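Local coordinates for cellulose hydrolase (Bacillus licheniformis, PDB 4YZT), which hydrolyses internal beta-1,4-glucosidic bonds of cellulose as a family 5 endoglucanase and binds cellotetraose, at residues 101-104 and 105-109; 183-186 and 187-191; 240-243 and 244-247; 286-289 and 290-294. All coordinates share one frame; numbering follows the deposited sequence.

Interaction 1 (101-104 and 105-109); sequences TDWA and LEREF
Arg-107 folds back over the last turn of helix 91-105 and gives its NH1 to the carbonyl O of Trp-103, 2.9 Å away, in a nearly straight bond (166°) that lies in the guanidinium plane. A bend at chi2 (135°) brings the group round beside the indole of Trp-103, the ring and guanidinium planes standing almost perpendicular at 83°. The other nitrogens of this guanidinium are taken by helix 57-66: NE forms a salt bridge with Asp-61 and NH2 one with Glu-57. The carbonyl O of Ala-104 receives the backbone N of Arg-107 at 3.0 Å. Phe-109 N donates weakly to the same Ala-104 O at 3.5 Å, while CD2 at the Phe-109 ring edge also approaches it. Along the helix, Leu-105 N and Glu-106 N donate to the carbonyl oxygens of Thr-101 and Asp-102. The carboxylate of Asp-102 turns to Lys-151, and Thr-101 OG1 bonds to the carbonyl O of Val-97. Leu-105 O is met by Glu-108 N at 2.9 Å, closing a type I beta turn. Helix termination of this kind, in which a turn redirects the chain into strand 110-114, belongs to the alpha-to-beta connections of a TIM barrel.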
loop_
_atom_site.group_PDB
_atom_site.type_symbol
_atom_site.label_atom_id
_atom_site.label_comp_id
_atom_site.label_asym_id
_atom_site.label_seq_id
_atom_site.Cartn_x
_atom_site.Cartn_y
_atom_site.Cartn_z
ATOM N N THR A 101 20.347 -8.582 -3.983
ATOM C CA THR A 101 20.764 -7.640 -2.950
ATOM C C THR A 101 21.888 -6.742 -3.483
ATOM O O THR A 101 21.885 -5.533 -3.239
ATOM C CB THR A 101 21.228 -8.356 -1.658
ATOM O OG1 THR A 101 20.159 -9.156 -1.145
ATOM C CG2 THR A 101 21.587 -7.338 -0.593
ATOM N N ASP A 102 22.832 -7.325 -4.217
ATOM C CA ASP A 102 23.954 -6.556 -4.774
ATOM C C ASP A 102 23.476 -5.507 -5.779
ATOM O O ASP A 102 23.957 -4.373 -5.776
ATOM C CB ASP A 102 24.973 -7.483 -5.443
ATOM C CG ASP A 102 25.953 -8.096 -4.451
ATOM O OD1 ASP A 102 26.040 -7.609 -3.302
ATOM O OD2 ASP A 102 26.646 -9.065 -4.826
ATOM N N TRP A 103 22.525 -5.882 -6.631
ATOM C CA TRP A 103 21.936 -4.932 -7.574
ATOM C C TRP A 103 21.424 -3.674 -6.876
ATOM O O TRP A 103 21.649 -2.547 -7.350
ATOM C CB TRP A 103 20.797 -5.598 -8.365
ATOM C CG TRP A 103 21.273 -6.504 -9.460
ATOM C CD1 TRP A 103 22.526 -6.547 -10.019
ATOM C CD2 TRP A 103 20.501 -7.510 -10.134
ATOM N NE1 TRP A 103 22.574 -7.508 -11.008
ATOM C CE2 TRP A 103 21.347 -8.121 -11.086
ATOM C CE3 TRP A 103 19.183 -7.950 -10.020
ATOM C CZ2 TRP A 103 20.907 -9.152 -11.920
ATOM C CZ3 TRP A 103 18.750 -8.965 -10.843
ATOM C CH2 TRP A 103 19.606 -9.556 -11.781
ATOM N N ALA A 104 20.743 -3.860 -5.746
ATOM C CA ALA A 104 20.208 -2.729 -5.007
ATOM C C ALA A 104 21.360 -1.938 -4.391
ATOM O O ALA A 104 21.406 -0.707 -4.478
ATOM C CB ALA A 104 19.233 -3.203 -3.926
ATOM N N LEU A 105 22.301 -2.647 -3.770
ATOM C CA LEU A 105 23.395 -1.952 -3.095
ATOM C C LEU A 105 24.254 -1.164 -4.076
ATOM O O LEU A 105 24.755 -0.078 -3.754
ATOM C CB LEU A 105 24.277 -2.940 -2.331
ATOM C CG LEU A 105 23.678 -3.516 -1.054
ATOM C CD1 LEU A 105 24.565 -4.659 -0.561
ATOM C CD2 LEU A 105 23.571 -2.428 0.003
ATOM N N GLU A 106 24.442 -1.692 -5.277
ATOM C CA GLU A 106 25.287 -1.018 -6.250
ATOM C C GLU A 106 24.626 0.252 -6.786
ATOM O O GLU A 106 25.275 1.079 -7.424
ATOM C CB GLU A 106 25.645 -1.976 -7.385
ATOM C CG GLU A 106 26.573 -3.082 -6.914
ATOM C CD GLU A 106 26.723 -4.210 -7.906
ATOM O OE1 GLU A 106 26.147 -4.121 -9.013
ATOM O OE2 GLU A 106 27.432 -5.183 -7.574
ATOM N N ARG A 107 23.334 0.412 -6.519
ATOM C CA ARG A 107 22.617 1.635 -6.882
ATOM C C ARG A 107 22.572 2.608 -5.705
ATOM O O ARG A 107 21.814 3.578 -5.714
ATOM C CB ARG A 107 21.209 1.300 -7.380
ATOM C CG ARG A 107 21.248 0.966 -8.854
ATOM C CD ARG A 107 20.465 -0.248 -9.230
ATOM N NE ARG A 107 20.684 -0.548 -10.642
ATOM C CZ ARG A 107 21.387 -1.583 -11.089
ATOM N NH1 ARG A 107 21.929 -2.449 -10.230
ATOM N NH2 ARG A 107 21.536 -1.758 -12.395
ATOM N N GLU A 108 23.419 2.328 -4.714
ATOM C CA GLU A 108 23.609 3.157 -3.525
ATOM C C GLU A 108 22.392 3.238 -2.611
ATOM O O GLU A 108 22.359 4.073 -1.707
ATOM C CB GLU A 108 24.040 4.570 -3.925
ATOM C CG GLU A 108 25.272 4.590 -4.779
ATOM C CD GLU A 108 26.513 4.816 -3.951
ATOM O OE1 GLU A 108 26.735 4.054 -2.990
ATOM O OE2 GLU A 108 27.246 5.783 -4.262
ATOM N N PHE A 109 21.398 2.378 -2.830
ATOM C CA PHE A 109 20.288 2.252 -1.879
ATOM C C PHE A 109 20.758 1.815 -0.493
ATOM O O PHE A 109 21.732 1.054 -0.350
ATOM C CB PHE A 109 19.256 1.219 -2.361
ATOM C CG PHE A 109 18.461 1.641 -3.568
ATOM C CD1 PHE A 109 17.635 2.761 -3.524
ATOM C CD2 PHE A 109 18.487 0.886 -4.729
ATOM C CE1 PHE A 109 16.880 3.136 -4.637
ATOM C CE2 PHE A 109 17.737 1.256 -5.838
ATOM C CZ PHE A 109 16.936 2.385 -5.797
#

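Interaction 2 (183-186 and 187-191); sequences RSTG and GKNGQ
Arg-183 reaches from the end of helix 168-184 to the following loop, its NH1 donating to the carbonyl O of Asn-189 at 2.8 Å. That oxygen lies near the guanidinium plane, at its edge, whereas the carbonyl O of Gly-190 sits over one face, 3.5 Å from CD of Arg-183. The chain bends at chi2 (-59°), which turns CD and the guanidinium toward these two carbonyls. Asn-189 returns the contact from its own side chain: ND2 gives a fairly straight bond (165°) to Thr-185 OG1 at 2.8 Å, the hydroxyl oxygen lying in the amide plane. Gly-186, the first residue after the helix to leave helical angles, has positive phi, and the chain turns back toward strand 194-196 in one of the alpha-to-beta loops of the barrel. The carbonyl O of Gly-186 takes a weak bond from Asn-189 N. Further out, Asp-215 holds Arg-183 NE in a salt bridge and Arg-192 O receives NH1 as well; an alanine in place of Arg-183 would probably deprive Asp-215 of this charged mate and Asn-189 O of its donor. The Asn-189 amide is fixed by Ala-145 O at ND2 and Arg-192 NE at OD1, and Thr-185 OG1 by Ile-182 O.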
loop_
_atom_site.group_PDB
_atom_site.type_symbol
_atom_site.label_atom_id
_atom_site.label_comp_id
_atom_site.label_asym_id
_atom_site.label_seq_id
_atom_site.Cartn_x
_atom_site.Cartn_y
_atom_site.Cartn_z
ATOM N N ARG A 183 25.786 -10.867 15.702
ATOM C CA ARG A 183 26.950 -10.208 16.289
ATOM C C ARG A 183 28.148 -11.149 16.370
ATOM O O ARG A 183 29.279 -10.755 16.096
ATOM C CB ARG A 183 26.616 -9.667 17.678
ATOM C CG ARG A 183 25.573 -8.552 17.658
ATOM C CD ARG A 183 26.033 -7.369 16.808
ATOM N NE ARG A 183 25.053 -6.285 16.861
ATOM C CZ ARG A 183 24.598 -5.616 15.804
ATOM N NH1 ARG A 183 25.047 -5.896 14.577
ATOM N NH2 ARG A 183 23.693 -4.661 15.981
ATOM N N SER A 184 27.894 -12.403 16.722
ATOM C CA SER A 184 28.980 -13.363 16.900
ATOM C C SER A 184 29.757 -13.675 15.617
ATOM O O SER A 184 30.906 -14.086 15.688
ATOM C CB SER A 184 28.444 -14.661 17.502
ATOM O OG SER A 184 28.221 -14.497 18.892
ATOM N N THR A 185 29.154 -13.478 14.451
ATOM C CA THR A 185 29.894 -13.717 13.218
ATOM C C THR A 185 31.006 -12.679 13.032
ATOM O O THR A 185 31.937 -12.894 12.257
ATOM C CB THR A 185 28.974 -13.722 11.975
ATOM O OG1 THR A 185 28.289 -12.467 11.863
ATOM C CG2 THR A 185 27.963 -14.856 12.077
ATOM N N GLY A 186 30.911 -11.565 13.752
ATOM C CA GLY A 186 31.974 -10.567 13.771
ATOM C C GLY A 186 32.155 -9.738 12.506
ATOM O O GLY A 186 31.263 -9.659 11.668
ATOM N N GLY A 187 33.330 -9.121 12.365
ATOM C CA GLY A 187 33.579 -8.219 11.245
ATOM C C GLY A 187 32.543 -7.102 11.192
ATOM O O GLY A 187 32.181 -6.550 12.230
ATOM N N LYS A 188 32.053 -6.774 9.998
ATOM C CA LYS A 188 31.062 -5.706 9.864
ATOM C C LYS A 188 29.703 -6.057 10.495
ATOM O O LYS A 188 28.910 -5.159 10.794
ATOM C CB LYS A 188 30.872 -5.326 8.389
ATOM C CG LYS A 188 32.105 -4.641 7.784
ATOM C CD LYS A 188 31.873 -4.193 6.337
ATOM C CE LYS A 188 30.877 -3.035 6.246
ATOM N NZ LYS A 188 31.513 -1.699 6.466
ATOM N N ASN A 189 29.438 -7.347 10.713
ATOM C CA ASN A 189 28.209 -7.751 11.393
ATOM C C ASN A 189 28.244 -7.345 12.864
ATOM O O ASN A 189 27.221 -7.368 13.550
ATOM C CB ASN A 189 27.980 -9.259 11.268
ATOM C CG ASN A 189 27.426 -9.648 9.913
ATOM O OD1 ASN A 189 27.069 -8.784 9.119
ATOM N ND2 ASN A 189 27.324 -10.950 9.653
ATOM N N GLY A 190 29.428 -6.975 13.346
ATOM C CA GLY A 190 29.560 -6.471 14.702
ATOM C C GLY A 190 28.844 -5.144 14.876
ATOM O O GLY A 190 28.341 -4.835 15.960
ATOM N N GLN A 191 28.780 -4.361 13.804
ATOM C CA GLN A 191 28.168 -3.042 13.883
ATOM C C GLN A 191 26.984 -2.851 12.944
ATOM O O GLN A 191 26.376 -1.774 12.917
ATOM C CB GLN A 191 29.218 -1.963 13.594
ATOM C CG GLN A 191 30.370 -1.948 14.591
ATOM C CD GLN A 191 29.907 -1.590 15.991
ATOM O OE1 GLN A 191 29.087 -0.683 16.177
ATOM N NE2 GLN A 191 30.423 -2.303 16.985
#

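Interaction 3 (240-243 and 244-247); sequences WGSA and AEIS
Glu-245 sends its side chain back from the first turn of helix 243-261 across the indole of Trp-240. CB lies over one ring face toward the rim, 3.6 Å from Trp-240 NE1, and also touches Ser-242 OG. CG follows, 3.4 Å from Ser-242 OG, and CD passes above Trp-240 CD1; with the chain extended at chi2 (165°), the carboxylate comes to lie almost parallel to the ring, 7° between the planes. At the tip, OE1 is gripped by two backbone donors arriving from opposite faces of its plane: Gly-241 N at 2.7 Å, nearly along the C-O axis, and Ser-242 N at 3.0 Å, on the anti side. OE2 forms a salt bridge with Arg-237. Ser-242 OG answers by accepting the backbone N of Glu-245 at 3.0 Å. At the ring edge, water 1 lies in the indole plane, accepting from Trp-240 NE1 and donating to the carbonyl O of Glu-245, while CG1 of Ile-246 packs against Trp-240 CH2 at 3.8 Å. The reciprocal bonds between Ser-242 and Glu-245, with the serine at the N-cap, form a capping box at the start of this barrel helix.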
loop_
_atom_site.group_PDB
_atom_site.type_symbol
_atom_site.label_atom_id
_atom_site.label_comp_id
_atom_site.label_asym_id
_atom_site.label_seq_id
_atom_site.Cartn_x
_atom_site.Cartn_y
_atom_site.Cartn_z
ATOM N N TRP A 240 -11.285 8.762 2.878
ATOM C CA TRP A 240 -10.542 9.026 4.115
ATOM C C TRP A 240 -10.173 10.500 4.190
ATOM O O TRP A 240 -9.880 11.116 3.157
ATOM C CB TRP A 240 -9.270 8.163 4.184
ATOM C CG TRP A 240 -8.470 8.324 5.462
ATOM C CD1 TRP A 240 -8.567 7.564 6.591
ATOM C CD2 TRP A 240 -7.451 9.302 5.726
ATOM N NE1 TRP A 240 -7.684 8.017 7.548
ATOM C CE2 TRP A 240 -6.973 9.069 7.038
ATOM C CE3 TRP A 240 -6.886 10.343 4.976
ATOM C CZ2 TRP A 240 -5.959 9.848 7.628
ATOM C CZ3 TRP A 240 -5.883 11.128 5.570
ATOM C CH2 TRP A 240 -5.433 10.872 6.884
ATOM N N GLY A 241 -10.175 11.061 5.400
ATOM C CA GLY A 241 -9.698 12.419 5.609
ATOM C C GLY A 241 -10.475 13.350 6.524
ATOM O O GLY A 241 -10.282 14.564 6.461
ATOM N N SER A 242 -11.348 12.815 7.376
ATOM C CA SER A 242 -12.021 13.667 8.351
ATOM C C SER A 242 -10.993 14.230 9.343
ATOM O O SER A 242 -9.870 13.730 9.441
ATOM C CB SER A 242 -13.103 12.896 9.108
ATOM O OG SER A 242 -12.497 11.954 9.980
ATOM N N ALA A 243 -11.371 15.280 10.059
ATOM C CA ALA A 243 -10.485 15.862 11.057
ATOM C C ALA A 243 -10.135 14.820 12.120
ATOM O O ALA A 243 -8.988 14.733 12.565
ATOM C CB ALA A 243 -11.121 17.090 11.685
ATOM N N ALA A 244 -11.116 14.017 12.514
ATOM C CA ALA A 244 -10.863 12.945 13.478
ATOM C C ALA A 244 -9.900 11.908 12.921
ATOM O O ALA A 244 -9.034 11.424 13.645
ATOM C CB ALA A 244 -12.170 12.274 13.891
ATOM N N GLU A 245 -10.048 11.557 11.643
ATOM C CA GLU A 245 -9.176 10.537 11.046
ATOM C C GLU A 245 -7.727 10.979 10.987
ATOM O O GLU A 245 -6.810 10.187 11.222
ATOM C CB GLU A 245 -9.668 10.145 9.649
ATOM C CG GLU A 245 -10.780 9.080 9.711
ATOM C CD GLU A 245 -11.550 8.930 8.403
ATOM O OE1 GLU A 245 -11.400 9.804 7.515
ATOM O OE2 GLU A 245 -12.312 7.940 8.282
ATOM N N ILE A 246 -7.523 12.255 10.680
ATOM C CA ILE A 246 -6.178 12.808 10.617
ATOM C C ILE A 246 -5.549 12.903 12.015
ATOM O O ILE A 246 -4.350 12.637 12.204
ATOM C CB ILE A 246 -6.206 14.190 9.963
ATOM C CG1 ILE A 246 -6.628 14.055 8.495
ATOM C CG2 ILE A 246 -4.851 14.889 10.105
ATOM C CD1 ILE A 246 -7.212 15.339 7.925
ATOM N N SER A 247 -6.361 13.311 12.984
ATOM C CA SER A 247 -5.930 13.368 14.382
ATOM C C SER A 247 -5.549 11.977 14.898
ATOM O O SER A 247 -4.541 11.816 15.582
ATOM C CB SER A 247 -7.041 13.966 15.250
ATOM O OG SER A 247 -6.678 13.945 16.615
HETATM O O HOH W 1 -7.182 7.629 10.392
#

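Interaction 4 (286-289 and 290-294); sequences YHDT and FVRLA
This is a local, largely buried contact within one helix, 280-296, which connects strands 267-272 and 299-303 in a beta-alpha-beta unit of the TIM barrel. Regular i to i+4 backbone bonds run through it, and two side-chain pairs spaced four residues apart flank them. In the polar pair, Asp-288 and Arg-292 form a salt bridge: NE donates to OD2 at 2.9 Å, meeting it on the syn side but 34° out of the carboxylate plane, and NH2 adds a weak bond at 3.3 Å to the same oxygen. With CG of Asp-288 anti to the backbone N (178°) and the arginine bent at chi3, the two groups approach obliquely, their planes 55° apart. Water 2 sits among three groups, donating to Asp-288 OD2 at 2.6 Å and to Thr-289 OG1 at 3.1 Å, and accepting from Arg-292 NH2 at 2.8 Å. A leucine here instead of Arg-292 would probably leave Asp-288 without its counter-charge and water 2 without a donor. In the other pair the side chains lie side by side, the methyl CG2 of Thr-289 facing CD1 of Leu-293 at 4.0 Å. Thr-289 OG1 also bonds to Leu-285 O. With Arg-292 NE, water 2 and, weakly, Arg-292 NH2 at OD2, and Asn-336 at OD1, the buried carboxylate is well compensated, which would be expected to favour its ionised form.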
loop_
_atom_site.group_PDB
_atom_site.type_symbol
_atom_site.label_atom_id
_atom_site.label_comp_id
_atom_site.label_asym_id
_atom_site.label_seq_id
_atom_site.Cartn_x
_atom_site.Cartn_y
_atom_site.Cartn_z
ATOM N N TYR A 286 -4.127 10.658 2.086
ATOM C CA TYR A 286 -3.651 9.641 3.019
ATOM C C TYR A 286 -2.126 9.515 2.956
ATOM O O TYR A 286 -1.435 9.539 3.986
ATOM C CB TYR A 286 -4.318 8.292 2.722
ATOM C CG TYR A 286 -3.944 7.201 3.703
ATOM C CD1 TYR A 286 -2.829 6.399 3.489
ATOM C CD2 TYR A 286 -4.693 6.986 4.859
ATOM C CE1 TYR A 286 -2.475 5.410 4.393
ATOM C CE2 TYR A 286 -4.346 5.994 5.749
ATOM C CZ TYR A 286 -3.238 5.223 5.519
ATOM O OH TYR A 286 -2.886 4.235 6.416
ATOM N N HIS A 287 -1.588 9.400 1.748
ATOM C CA HIS A 287 -0.148 9.210 1.625
ATOM C C HIS A 287 0.624 10.454 2.075
ATOM O O HIS A 287 1.601 10.341 2.821
ATOM C CB HIS A 287 0.220 8.821 0.195
ATOM C CG HIS A 287 -0.055 7.382 -0.120
ATOM N ND1 HIS A 287 -1.309 6.918 -0.454
ATOM C CD2 HIS A 287 0.764 6.300 -0.140
ATOM C CE1 HIS A 287 -1.253 5.615 -0.673
ATOM N NE2 HIS A 287 -0.008 5.213 -0.487
ATOM N N ASP A 288 0.188 11.639 1.659
ATOM C CA ASP A 288 0.875 12.856 2.074
ATOM C C ASP A 288 0.835 13.029 3.587
ATOM O O ASP A 288 1.834 13.387 4.206
ATOM C CB ASP A 288 0.269 14.098 1.415
ATOM C CG ASP A 288 0.952 15.373 1.870
ATOM O OD1 ASP A 288 2.092 15.641 1.423
ATOM O OD2 ASP A 288 0.361 16.101 2.696
ATOM N N THR A 289 -0.325 12.758 4.177
ATOM C CA THR A 289 -0.497 12.950 5.609
ATOM C C THR A 289 0.363 11.965 6.382
ATOM O O THR A 289 1.093 12.364 7.295
ATOM C CB THR A 289 -1.970 12.787 6.037
ATOM O OG1 THR A 289 -2.779 13.729 5.319
ATOM C CG2 THR A 289 -2.133 13.026 7.532
ATOM N N PHE A 290 0.288 10.684 6.020
ATOM C CA PHE A 290 1.075 9.695 6.744
ATOM C C PHE A 290 2.578 9.889 6.569
ATOM O O PHE A 290 3.328 9.814 7.542
ATOM C CB PHE A 290 0.723 8.264 6.341
ATOM C CG PHE A 290 1.466 7.250 7.151
ATOM C CD1 PHE A 290 1.109 7.019 8.472
ATOM C CD2 PHE A 290 2.552 6.565 6.617
ATOM C CE1 PHE A 290 1.811 6.117 9.247
ATOM C CE2 PHE A 290 3.256 5.651 7.384
ATOM C CZ PHE A 290 2.888 5.428 8.696
ATOM N N VAL A 291 3.034 10.128 5.347
ATOM C CA VAL A 291 4.475 10.245 5.151
ATOM C C VAL A 291 5.014 11.499 5.850
ATOM O O VAL A 291 6.104 11.462 6.428
ATOM C CB VAL A 291 4.845 10.244 3.653
ATOM C CG1 VAL A 291 6.369 10.447 3.465
ATOM C CG2 VAL A 291 4.414 8.926 3.039
ATOM N N ARG A 292 4.253 12.594 5.821
ATOM C CA ARG A 292 4.682 13.806 6.524
ATOM C C ARG A 292 4.740 13.572 8.030
ATOM O O ARG A 292 5.621 14.087 8.698
ATOM C CB ARG A 292 3.768 15.003 6.208
ATOM C CG ARG A 292 3.968 15.563 4.798
ATOM C CD ARG A 292 3.564 17.029 4.667
ATOM N NE ARG A 292 2.117 17.244 4.645
ATOM C CZ ARG A 292 1.390 17.586 5.707
ATOM N NH1 ARG A 292 1.972 17.741 6.888
ATOM N NH2 ARG A 292 0.078 17.765 5.588
ATOM N N LEU A 293 3.806 12.793 8.568
ATOM C CA LEU A 293 3.829 12.491 9.997
ATOM C C LEU A 293 5.029 11.609 10.363
ATOM O O LEU A 293 5.697 11.854 11.373
ATOM C CB LEU A 293 2.524 11.827 10.437
ATOM C CG LEU A 293 1.311 12.750 10.541
ATOM C CD1 LEU A 293 0.008 11.930 10.708
ATOM C CD2 LEU A 293 1.504 13.717 11.712
ATOM N N ALA A 294 5.309 10.596 9.546
ATOM C CA ALA A 294 6.501 9.773 9.748
ATOM C C ALA A 294 7.765 10.649 9.727
ATOM O O ALA A 294 8.635 10.543 10.592
ATOM C CB ALA A 294 6.585 8.684 8.691
HETATM O O HOH W 2 -1.804 16.398 4.094
#

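How the interactions relate
All four contacts belong to the family 5 catalytic TIM barrel and follow one another along the chain without interleaving. Interactions 1 and 2 lie where helices 91-105 and 168-184 give way to the loops before strands 110-114 and 194-196; their centres are about 21 Å apart and their nearest atoms about 9 Å. Interaction 3, at the start of helix 243-261, lies on the opposite side of the chain's centre from interaction 1, about 38 Å between centres. Interactions 3 and 4 touch, their centres about 12 Å apart: Trp-240 CZ3 meets Tyr-286 CA at 3.7 Å, and Ile-246 packs on Thr-289. This joins helices 243-261 and 280-296 as neighbours in the barrel's outer layer.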